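Local coordinates for protein toll (Drosophila melanogaster, PDB 4LXR) that serves as the cell-surface receptor for cleaved Spätzle, switching on Toll signalling in antifungal immunity and in dorsal-ventral patterning of the embryo, at residues T57-Y60 with Q61-P64; K733-L736 with L737-D741; Y462-K466 with N467-Q471. All coordinates share one frame; numbering follows the deposited sequence.

Contact 1. Residues T57-Y60 with Q61-P64; sequences TTDY and QQLP
The Tyr60 ring meets Leu63 obliquely: methyl CD2 of Leu63 stands 4.0 Å from CD1 of Tyr60. The two side chains run side by side and point the same way, and the same methyl also lies 3.2 Å from the carbonyl O of Tyr60. With CG of Tyr60 anti to its own carbonyl carbon (chi1 -77°), the ring drops away from the backbone turn toward the protein, where its OH is hydrogen-bonded to the carbonyl O of Met81 and its side chain touches Leu54 and Cys80, and also Ile91 of helix 88-94. The second pair of flat groups is the carboxylate of Asp59 and the amide of Gln62, again side by side but with planes 64° apart. Their nearest atoms, OD1 of Asp59 and NE2 of Gln62, are 3.7 Å apart, so the pair is a loose polar neighbourhood; the stronger partners are Thr55 N for Asp59 OD2 and Thr37 OG1 for Gln62 OE1. The backbone beneath is a 3-10 segment, recognised by successive i to i+3 hydrogen bonds, in the connection between strands 47-52 and 70-72 near the N-terminal end of the ectodomain. Gln61 N donates to Thr58 O at 3.1 Å, Gln62 N to Asp59 O at 2.8 Å, and Leu63 N to Tyr60 O at 3.2 Å. The N-H...O angle is at least 153° in all three, which supports the 3-10 reading. Buried Leu63 also packs on Phe38 of strand 38-43 and on Tyr94, while Gln61 extends along the exposed side.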
ATOM      1  N   THR A  57      -7.334  29.520  42.493  1.00 38.85           N
ATOM      2  CA  THR A  57      -5.925  29.508  42.850  1.00 39.62           C
ATOM      3  C   THR A  57      -5.674  28.786  44.191  1.00 42.28           C
ATOM      4  O   THR A  57      -4.612  28.200  44.409  1.00 42.37           O
ATOM      5  CB  THR A  57      -5.367  30.960  42.830  1.00 39.14           C
ATOM      6  OG1 THR A  57      -4.539  31.135  41.666  1.00 40.60           O
ATOM      7  CG2 THR A  57      -4.597  31.284  44.080  1.00 47.30           C
ATOM      8  N   THR A  58      -6.667  28.801  45.077  1.00 39.24           N
ATOM      9  CA  THR A  58      -6.561  28.049  46.327  1.00 46.40           C
ATOM     10  C   THR A  58      -6.470  26.523  46.120  1.00 45.47           C
ATOM     11  O   THR A  58      -6.064  25.803  47.031  1.00 47.30           O
ATOM     12  CB  THR A  58      -7.723  28.363  47.299  1.00 46.48           C
ATOM     13  OG1 THR A  58      -8.931  27.752  46.828  1.00 54.64           O
ATOM     14  CG2 THR A  58      -7.928  29.859  47.416  1.00 43.37           C
ATOM     15  N   ASP A  59      -6.853  26.033  44.939  1.00 39.88           N
ATOM     16  CA  ASP A  59      -6.781  24.595  44.658  1.00 43.64           C
ATOM     17  C   ASP A  59      -5.348  24.050  44.725  1.00 43.12           C
ATOM     18  O   ASP A  59      -5.151  22.850  44.935  1.00 43.38           O
ATOM     19  CB  ASP A  59      -7.393  24.254  43.294  1.00 42.07           C
ATOM     20  CG  ASP A  59      -8.903  24.361  43.280  1.00 49.20           C
ATOM     21  OD1 ASP A  59      -9.515  24.446  44.366  1.00 53.73           O
ATOM     22  OD2 ASP A  59      -9.480  24.344  42.171  1.00 53.20           O
ATOM     23  N   TYR A  60      -4.354  24.924  44.563  1.00 37.67           N
ATOM     24  CA  TYR A  60      -2.948  24.514  44.680  1.00 40.73           C
ATOM     25  C   TYR A  60      -2.609  23.889  46.041  1.00 46.56           C
ATOM     26  O   TYR A  60      -1.553  23.284  46.210  1.00 49.07           O
ATOM     27  CB  TYR A  60      -1.999  25.678  44.370  1.00 32.20           C
ATOM     28  CG  TYR A  60      -1.870  25.975  42.893  1.00 32.10           C
ATOM     29  CD1 TYR A  60      -1.349  25.028  42.017  1.00 28.72           C
ATOM     30  CD2 TYR A  60      -2.256  27.210  42.370  1.00 27.63           C
ATOM     31  CE1 TYR A  60      -1.231  25.293  40.662  1.00 24.34           C
ATOM     32  CE2 TYR A  60      -2.132  27.486  41.022  1.00 23.47           C
ATOM     33  CZ  TYR A  60      -1.619  26.523  40.170  1.00 27.26           C
ATOM     34  OH  TYR A  60      -1.502  26.790  38.826  1.00 32.63           O
ATOM     35  N   GLN A  61      -3.521  24.041  46.996  1.00 48.26           N
ATOM     36  CA  GLN A  61      -3.422  23.433  48.315  1.00 54.26           C
ATOM     37  C   GLN A  61      -3.477  21.909  48.215  1.00 55.84           C
ATOM     38  O   GLN A  61      -3.024  21.196  49.115  1.00 51.56           O
ATOM     39  CB  GLN A  61      -4.591  23.920  49.166  1.00 58.89           C
ATOM     40  CG  GLN A  61      -4.428  23.763  50.660  1.00 74.70           C
ATOM     41  CD  GLN A  61      -5.592  24.381  51.420  1.00 82.26           C
ATOM     42  OE1 GLN A  61      -6.580  24.806  50.815  1.00 80.62           O
ATOM     43  NE2 GLN A  61      -5.479  24.442  52.748  1.00 84.36           N
ATOM     44  N   GLN A  62      -4.041  21.405  47.123  1.00 47.72           N
ATOM     45  CA  GLN A  62      -4.194  19.962  46.970  1.00 47.20           C
ATOM     46  C   GLN A  62      -3.005  19.335  46.251  1.00 46.50           C
ATOM     47  O   GLN A  62      -3.085  18.196  45.803  1.00 48.38           O
ATOM     48  CB  GLN A  62      -5.498  19.628  46.243  1.00 40.25           C
ATOM     49  CG  GLN A  62      -6.729  20.150  46.949  1.00 46.05           C
ATOM     50  CD  GLN A  62      -7.948  20.197  46.050  1.00 49.75           C
ATOM     51  OE1 GLN A  62      -8.247  19.239  45.340  1.00 54.09           O
ATOM     52  NE2 GLN A  62      -8.661  21.318  46.078  1.00 51.72           N
ATOM     53  N   LEU A  63      -1.913  20.087  46.128  1.00 48.00           N
ATOM     54  CA  LEU A  63      -0.682  19.566  45.537  1.00 50.15           C
ATOM     55  C   LEU A  63      -0.173  18.483  46.479  1.00 51.69           C
ATOM     56  O   LEU A  63      -0.426  18.552  47.672  1.00 46.04           O
ATOM     57  CB  LEU A  63       0.366  20.676  45.453  1.00 44.84           C
ATOM     58  CG  LEU A  63       0.932  21.292  44.166  1.00 42.81           C
ATOM     59  CD1 LEU A  63       0.156  20.976  42.894  1.00 30.54           C
ATOM     60  CD2 LEU A  63       1.066  22.808  44.370  1.00 38.10           C
ATOM     61  N   PRO A  64       0.544  17.476  45.952  1.00 50.88           N
ATOM     62  CA  PRO A  64       1.165  16.522  46.875  1.00 53.22           C
ATOM     63  C   PRO A  64       2.196  17.226  47.766  1.00 51.98           C
ATOM     64  O   PRO A  64       2.835  18.168  47.316  1.00 51.82           O
ATOM     65  CB  PRO A  64       1.850  15.521  45.936  1.00 40.48           C
ATOM     66  CG  PRO A  64       2.091  16.288  44.680  1.00 42.78           C
ATOM     67  CD  PRO A  64       0.910  17.216  44.548  1.00 41.65           C
TER

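Contact 2. Residues K733-L736 with L737-D741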
ATOM      1  N   LYS A 733     -29.378 -72.736 -20.711  1.00 41.52           N
ATOM      2  CA  LYS A 733     -28.342 -73.288 -19.841  1.00 43.94           C
ATOM      3  C   LYS A 733     -26.980 -72.554 -19.896  1.00 40.65           C
ATOM      4  O   LYS A 733     -26.446 -72.226 -18.845  1.00 39.59           O
ATOM      5  CB  LYS A 733     -28.168 -74.786 -20.048  1.00 44.35           C
ATOM      6  CG  LYS A 733     -27.394 -75.478 -18.946  1.00 57.91           C
ATOM      7  CD  LYS A 733     -26.669 -76.706 -19.492  1.00 69.54           C
ATOM      8  CE  LYS A 733     -26.396 -77.740 -18.420  1.00 72.10           C
ATOM      9  NZ  LYS A 733     -27.241 -78.963 -18.614  1.00 78.57           N
ATOM     10  N   PRO A 734     -26.420 -72.303 -21.107  1.00 39.58           N
ATOM     11  CA  PRO A 734     -25.153 -71.562 -21.130  1.00 42.10           C
ATOM     12  C   PRO A 734     -25.249 -70.203 -20.458  1.00 36.01           C
ATOM     13  O   PRO A 734     -24.317 -69.839 -19.745  1.00 34.91           O
ATOM     14  CB  PRO A 734     -24.854 -71.383 -22.630  1.00 46.78           C
ATOM     15  CG  PRO A 734     -26.034 -71.928 -23.357  1.00 56.66           C
ATOM     16  CD  PRO A 734     -26.733 -72.860 -22.437  1.00 41.83           C
ATOM     17  N   LEU A 735     -26.348 -69.484 -20.683  1.00 44.24           N
ATOM     18  CA  LEU A 735     -26.560 -68.188 -20.048  1.00 36.91           C
ATOM     19  C   LEU A 735     -26.652 -68.340 -18.531  1.00 38.23           C
ATOM     20  O   LEU A 735     -26.083 -67.535 -17.788  1.00 32.00           O
ATOM     21  CB  LEU A 735     -27.799 -67.473 -20.603  1.00 34.64           C
ATOM     22  CG  LEU A 735     -28.228 -66.186 -19.875  1.00 33.24           C
ATOM     23  CD1 LEU A 735     -27.130 -65.138 -19.873  1.00 31.91           C
ATOM     24  CD2 LEU A 735     -29.514 -65.606 -20.427  1.00 34.09           C
ATOM     25  N   LEU A 736     -27.348 -69.375 -18.071  1.00 40.50           N
ATOM     26  CA  LEU A 736     -27.472 -69.597 -16.632  1.00 37.83           C
ATOM     27  C   LEU A 736     -26.098 -69.850 -16.021  1.00 34.54           C
ATOM     28  O   LEU A 736     -25.743 -69.222 -15.026  1.00 31.46           O
ATOM     29  CB  LEU A 736     -28.457 -70.737 -16.301  1.00 35.10           C
ATOM     30  CG  LEU A 736     -28.804 -70.878 -14.811  1.00 37.18           C
ATOM     31  CD1 LEU A 736     -29.493 -69.618 -14.309  1.00 35.96           C
ATOM     32  CD2 LEU A 736     -29.662 -72.141 -14.471  1.00 36.72           C
ATOM     33  N   LEU A 737     -25.314 -70.741 -16.631  1.00 38.14           N
ATOM     34  CA  LEU A 737     -23.960 -71.029 -16.132  1.00 35.87           C
ATOM     35  C   LEU A 737     -23.019 -69.801 -16.179  1.00 32.63           C
ATOM     36  O   LEU A 737     -22.231 -69.593 -15.260  1.00 38.23           O
ATOM     37  CB  LEU A 737     -23.333 -72.225 -16.864  1.00 41.53           C
ATOM     38  CG  LEU A 737     -23.910 -73.624 -16.592  1.00 44.39           C
ATOM     39  CD1 LEU A 737     -23.271 -74.655 -17.536  1.00 38.60           C
ATOM     40  CD2 LEU A 737     -23.757 -74.044 -15.124  1.00 36.28           C
ATOM     41  N   PHE A 738     -23.116 -69.010 -17.248  1.00 31.76           N
ATOM     42  CA  PHE A 738     -22.369 -67.762 -17.359  1.00 34.61           C
ATOM     43  C   PHE A 738     -22.630 -66.853 -16.158  1.00 32.90           C
ATOM     44  O   PHE A 738     -21.687 -66.421 -15.497  1.00 31.14           O
ATOM     45  CB  PHE A 738     -22.704 -67.034 -18.675  1.00 34.00           C
ATOM     46  CG  PHE A 738     -22.086 -65.658 -18.799  1.00 35.72           C
ATOM     47  CD1 PHE A 738     -20.748 -65.504 -19.147  1.00 38.12           C
ATOM     48  CD2 PHE A 738     -22.851 -64.514 -18.592  1.00 36.56           C
ATOM     49  CE1 PHE A 738     -20.175 -64.228 -19.269  1.00 37.96           C
ATOM     50  CE2 PHE A 738     -22.286 -63.233 -18.712  1.00 31.71           C
ATOM     51  CZ  PHE A 738     -20.947 -63.094 -19.051  1.00 31.58           C
ATOM     52  N   THR A 739     -23.903 -66.592 -15.865  1.00 29.14           N
ATOM     53  CA  THR A 739     -24.254 -65.689 -14.774  1.00 31.07           C
ATOM     54  C   THR A 739     -23.742 -66.190 -13.425  1.00 32.29           C
ATOM     55  O   THR A 739     -23.272 -65.400 -12.604  1.00 32.30           O
ATOM     56  CB  THR A 739     -25.773 -65.435 -14.673  1.00 28.87           C
ATOM     57  OG1 THR A 739     -26.435 -66.652 -14.284  1.00 31.66           O
ATOM     58  CG2 THR A 739     -26.330 -64.915 -16.006  1.00 28.95           C
ATOM     59  N   GLN A 740     -23.819 -67.502 -13.220  1.00 32.15           N
ATOM     60  CA  GLN A 740     -23.398 -68.121 -11.971  1.00 30.51           C
ATOM     61  C   GLN A 740     -21.900 -67.963 -11.724  1.00 34.58           C
ATOM     62  O   GLN A 740     -21.478 -67.819 -10.568  1.00 27.91           O
ATOM     63  CB  GLN A 740     -23.800 -69.614 -11.914  1.00 29.99           C
ATOM     64  CG  GLN A 740     -25.304 -69.873 -11.938  1.00 30.72           C
ATOM     65  CD  GLN A 740     -25.637 -71.354 -11.941  1.00 32.33           C
ATOM     66  OE1 GLN A 740     -24.774 -72.191 -12.194  1.00 43.01           O
ATOM     67  NE2 GLN A 740     -26.885 -71.682 -11.642  1.00 33.19           N
ATOM     68  N   ASP A 741     -21.091 -67.992 -12.784  1.00 28.55           N
ATOM     69  CA  ASP A 741     -19.649 -67.812 -12.575  1.00 37.58           C
ATOM     70  C   ASP A 741     -19.121 -66.406 -12.922  1.00 36.06           C
ATOM     71  O   ASP A 741     -17.917 -66.206 -13.063  1.00 29.40           O
ATOM     72  CB  ASP A 741     -18.836 -68.874 -13.309  1.00 31.83           C
ATOM     73  CG  ASP A 741     -17.492 -69.145 -12.641  1.00 48.12           C
ATOM     74  OD1 ASP A 741     -17.378 -68.965 -11.403  1.00 29.48           O
ATOM     75  OD2 ASP A 741     -16.553 -69.558 -13.356  1.00 56.12           O
TER
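Leu736 O is gripped by two donors, the hydroxyl OG1 of Thr739 at 2.8 Å and the backbone N of Gln740 at 3.1 Å. The hydroxyl reaches back because OG1 of Thr739 sits between its own backbone N and carbonyl carbon (chi1 67°), and it meets the Leu736 carbonyl with a C=O...O angle of 128°, against 157° for the amide of Gln740. This added side-chain bond holds the Thr739 side chain in one rotation, with methyl CG2 4.0 Å from CD1 of Leu735. The extended chain of Gln740 slants across Leu736, placing NE2 3.8 Å from CG of that leucine. Regular i to i+4 bonds precede these: Leu737 N to Lys733 O at 2.9 Å, Phe738 N to Pro734 O, and Thr739 N to Leu735 O, which identify helix 733-740 as alpha-helical. The helix falls in the second LRRCT cap of the ectodomain. Phe738 packs against Leu707 and Leu710 of helix 704-710, where Pro734 also touches Leu707; Leu735 meets Trp726, and Leu736 lies against Thr768 and Ile771 of helix 768-771, so helix 733-740 packs against both of those helices.

Contact 3. Residues Y462-K466 with N467-Q471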
ATOM      1  N   TYR A 462       8.067 -11.105 -22.043  1.00 39.47           N
ATOM      2  CA  TYR A 462       9.283 -10.982 -22.860  1.00 33.51           C
ATOM      3  C   TYR A 462      10.478 -11.805 -22.383  1.00 32.84           C
ATOM      4  O   TYR A 462      10.559 -12.186 -21.221  1.00 47.28           O
ATOM      5  CB  TYR A 462       9.678  -9.499 -23.017  1.00 31.27           C
ATOM      6  CG  TYR A 462       8.805  -8.781 -24.011  1.00 36.46           C
ATOM      7  CD1 TYR A 462       7.489  -8.447 -23.695  1.00 36.25           C
ATOM      8  CD2 TYR A 462       9.281  -8.463 -25.281  1.00 38.91           C
ATOM      9  CE1 TYR A 462       6.671  -7.807 -24.618  1.00 42.50           C
ATOM     10  CE2 TYR A 462       8.476  -7.807 -26.204  1.00 43.12           C
ATOM     11  CZ  TYR A 462       7.172  -7.488 -25.869  1.00 45.06           C
ATOM     12  OH  TYR A 462       6.373  -6.847 -26.788  1.00 50.27           O
ATOM     13  N   ASN A 463      11.413 -12.053 -23.294  1.00 36.58           N
ATOM     14  CA  ASN A 463      12.568 -12.914 -23.030  1.00 44.45           C
ATOM     15  C   ASN A 463      13.507 -12.399 -21.945  1.00 49.12           C
ATOM     16  O   ASN A 463      13.938 -13.159 -21.073  1.00 51.22           O
ATOM     17  CB  ASN A 463      13.360 -13.160 -24.318  1.00 46.69           C
ATOM     18  CG  ASN A 463      14.650 -13.924 -24.072  1.00 52.91           C
ATOM     19  OD1 ASN A 463      14.648 -15.148 -23.949  1.00 51.45           O
ATOM     20  ND2 ASN A 463      15.762 -13.201 -23.997  1.00 55.29           N
ATOM     21  N   ASP A 464      13.835 -11.112 -22.003  1.00 47.42           N
ATOM     22  CA  ASP A 464      14.777 -10.546 -21.046  1.00 45.52           C
ATOM     23  C   ASP A 464      14.252 -10.603 -19.618  1.00 44.18           C
ATOM     24  O   ASP A 464      15.041 -10.718 -18.682  1.00 47.18           O
ATOM     25  CB  ASP A 464      15.173  -9.112 -21.421  1.00 44.62           C
ATOM     26  CG  ASP A 464      13.975  -8.239 -21.730  1.00 43.34           C
ATOM     27  OD1 ASP A 464      13.113  -8.665 -22.537  1.00 43.35           O
ATOM     28  OD2 ASP A 464      13.903  -7.124 -21.167  1.00 39.75           O
ATOM     29  N   TRP A 465      12.930 -10.537 -19.449  1.00 42.79           N
ATOM     30  CA  TRP A 465      12.349 -10.551 -18.103  1.00 40.90           C
ATOM     31  C   TRP A 465      12.592 -11.904 -17.449  1.00 43.31           C
ATOM     32  O   TRP A 465      12.706 -12.008 -16.225  1.00 46.20           O
ATOM     33  CB  TRP A 465      10.844 -10.239 -18.122  1.00 39.55           C
ATOM     34  CG  TRP A 465      10.478  -8.917 -18.763  1.00 36.60           C
ATOM     35  CD1 TRP A 465      11.318  -7.881 -19.050  1.00 32.43           C
ATOM     36  CD2 TRP A 465       9.173  -8.508 -19.199  1.00 31.12           C
ATOM     37  NE1 TRP A 465      10.621  -6.857 -19.646  1.00 36.45           N
ATOM     38  CE2 TRP A 465       9.302  -7.217 -19.746  1.00 34.54           C
ATOM     39  CE3 TRP A 465       7.912  -9.111 -19.185  1.00 32.42           C
ATOM     40  CZ2 TRP A 465       8.216  -6.516 -20.276  1.00 31.49           C
ATOM     41  CZ3 TRP A 465       6.834  -8.419 -19.719  1.00 30.67           C
ATOM     42  CH2 TRP A 465       6.992  -7.134 -20.252  1.00 31.39           C
ATOM     43  N   LYS A 466      12.677 -12.945 -18.272  1.00 39.08           N
ATOM     44  CA  LYS A 466      12.867 -14.297 -17.757  1.00 42.39           C
ATOM     45  C   LYS A 466      14.342 -14.651 -17.638  1.00 44.75           C
ATOM     46  O   LYS A 466      14.751 -15.342 -16.705  1.00 51.50           O
ATOM     47  CB  LYS A 466      12.186 -15.329 -18.669  1.00 40.88           C
ATOM     48  CG  LYS A 466      10.665 -15.284 -18.707  1.00 41.70           C
ATOM     49  CD  LYS A 466      10.125 -16.363 -19.647  1.00 47.52           C
ATOM     50  CE  LYS A 466      10.643 -16.138 -21.065  1.00 46.27           C
ATOM     51  NZ  LYS A 466       9.998 -16.988 -22.086  1.00 40.97           N
ATOM     52  N   ASN A 467      15.139 -14.193 -18.598  1.00 46.92           N
ATOM     53  CA  ASN A 467      16.478 -14.746 -18.772  1.00 52.23           C
ATOM     54  C   ASN A 467      17.623 -13.762 -18.592  1.00 54.52           C
ATOM     55  O   ASN A 467      18.768 -14.174 -18.416  1.00 59.29           O
ATOM     56  CB  ASN A 467      16.589 -15.422 -20.137  1.00 48.59           C
ATOM     57  CG  ASN A 467      15.607 -16.565 -20.296  1.00 51.12           C
ATOM     58  OD1 ASN A 467      15.470 -17.410 -19.408  1.00 51.81           O
ATOM     59  ND2 ASN A 467      14.910 -16.592 -21.429  1.00 44.11           N
ATOM     60  N   THR A 468      17.320 -12.469 -18.620  1.00 42.81           N
ATOM     61  CA  THR A 468      18.372 -11.467 -18.532  1.00 42.07           C
ATOM     62  C   THR A 468      18.350 -10.788 -17.167  1.00 45.41           C
ATOM     63  O   THR A 468      19.389 -10.453 -16.616  1.00 48.84           O
ATOM     64  CB  THR A 468      18.251 -10.418 -19.660  1.00 52.19           C
ATOM     65  OG1 THR A 468      18.213 -11.077 -20.930  1.00 54.99           O
ATOM     66  CG2 THR A 468      19.431  -9.459 -19.635  1.00 57.30           C
ATOM     67  N   MET A 469      17.160 -10.599 -16.613  1.00 48.60           N
ATOM     68  CA  MET A 469      17.030  -9.948 -15.317  1.00 50.64           C
ATOM     69  C   MET A 469      17.115 -10.971 -14.204  1.00 49.61           C
ATOM     70  O   MET A 469      16.095 -11.437 -13.688  1.00 49.84           O
ATOM     71  CB  MET A 469      15.718  -9.178 -15.236  1.00 48.32           C
ATOM     72  CG  MET A 469      15.602  -8.135 -16.316  1.00 45.50           C
ATOM     73  SD  MET A 469      14.042  -7.253 -16.261  1.00 43.05           S
ATOM     74  CE  MET A 469      14.273  -6.115 -17.638  1.00 46.63           C
ATOM     75  N   LEU A 470      18.343 -11.310 -13.830  1.00 53.30           N
ATOM     76  CA  LEU A 470      18.576 -12.403 -12.898  1.00 62.33           C
ATOM     77  C   LEU A 470      18.406 -11.953 -11.451  1.00 63.00           C
ATOM     78  O   LEU A 470      18.419 -12.773 -10.532  1.00 60.23           O
ATOM     79  CB  LEU A 470      19.964 -12.997 -13.124  1.00 67.73           C
ATOM     80  CG  LEU A 470      20.035 -14.251 -14.003  1.00 72.90           C
ATOM     81  CD1 LEU A 470      18.981 -14.238 -15.097  1.00 68.95           C
ATOM     82  CD2 LEU A 470      21.427 -14.383 -14.603  1.00 75.21           C
ATOM     83  N   GLN A 471      18.229 -10.649 -11.260  1.00 63.20           N
ATOM     84  CA  GLN A 471      18.071 -10.089  -9.919  1.00 63.27           C
ATOM     85  C   GLN A 471      16.650  -9.563  -9.672  1.00 54.52           C
ATOM     86  O   GLN A 471      16.360  -9.047  -8.595  1.00 56.53           O
ATOM     87  CB  GLN A 471      19.101  -8.977  -9.677  1.00 59.50           C
ATOM     88  CG  GLN A 471      20.558  -9.424  -9.774  1.00 66.66           C
ATOM     89  CD  GLN A 471      20.998 -10.235  -8.573  1.00 76.52           C
ATOM     90  OE1 GLN A 471      20.840  -9.806  -7.429  1.00 80.11           O
ATOM     91  NE2 GLN A 471      21.550 -11.419  -8.823  1.00 84.19           N
TER
HETATM   92  O   HOH W   1      13.929 -13.148 -14.229  1.00 42.56           O
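One carbonyl, Asp464 O, takes two successive backbone amides as the helix ends: Thr468 N at 2.9 Å and Met469 N at 3.0 Å. The Met469 donor approaches nearly in line with the C=O bond (171°), whereas Thr468 N comes in much more bent, so an i+4 and an i+5 bond share one acceptor where the chain leaves helix 463-467. Beyond them a water bridges Trp465 O and Met469 O, and Met469 forms the centre of an inverse gamma turn. Its extended side chain turns back alongside Trp465, placing methyl CE 3.7 Å from CD1 of the indole. The sulfur SD of Met469 stands 4.9 Å from the centroid of the five-membered ring, well off its normal: an oblique Met-aromatic contact. Tyr462 CB lies over one face of the same indole. On another side of the turn the side chains of Asn463 and Asn467 cross at about a right angle. Asn463 CG is anti to its backbone N (chi1 174°), which brings OD1 to within 2.9 Å of ND2 of Asn467. That bond lies in the amide plane of Asn467 but 52° above the carbonyl plane of Asn463. With alanine in place of Asn467 the ND2 donor is gone, and Asn463 OD1 would probably be held less firmly, its weak bond to Gln437 NE2 remaining. Hydrogen bonds from Asn463 ND2 to Asn439 OD1, between Asp464 OD2 and Ser440 OG, and from Lys466 NZ to Glu488 O tie neighbouring turns together, as in a leucine-rich-repeat solenoid, here on its non-strand side between strands 450-452 and 474-476.

Along the chain the order is contact 1, contact 3, contact 2, each closing before the next opens. Their centres are about 75 Å apart for contacts 1 and 3, about 70 Å for contacts 3 and 2, and about 114 Å for contacts 1 and 2, with no touching atoms between any pair. Contact 1 lies near the N-terminal start of the strand series that also contains strands 450-452 and 474-476, which flank contact 3; those two contacts fall on opposite sides of the chain's centre. Contact 2 belongs to the separate C-terminal part, beyond strand 718-720. Together they sample the beginning, the later repeats and the final cap of an elongated receptor ectodomain.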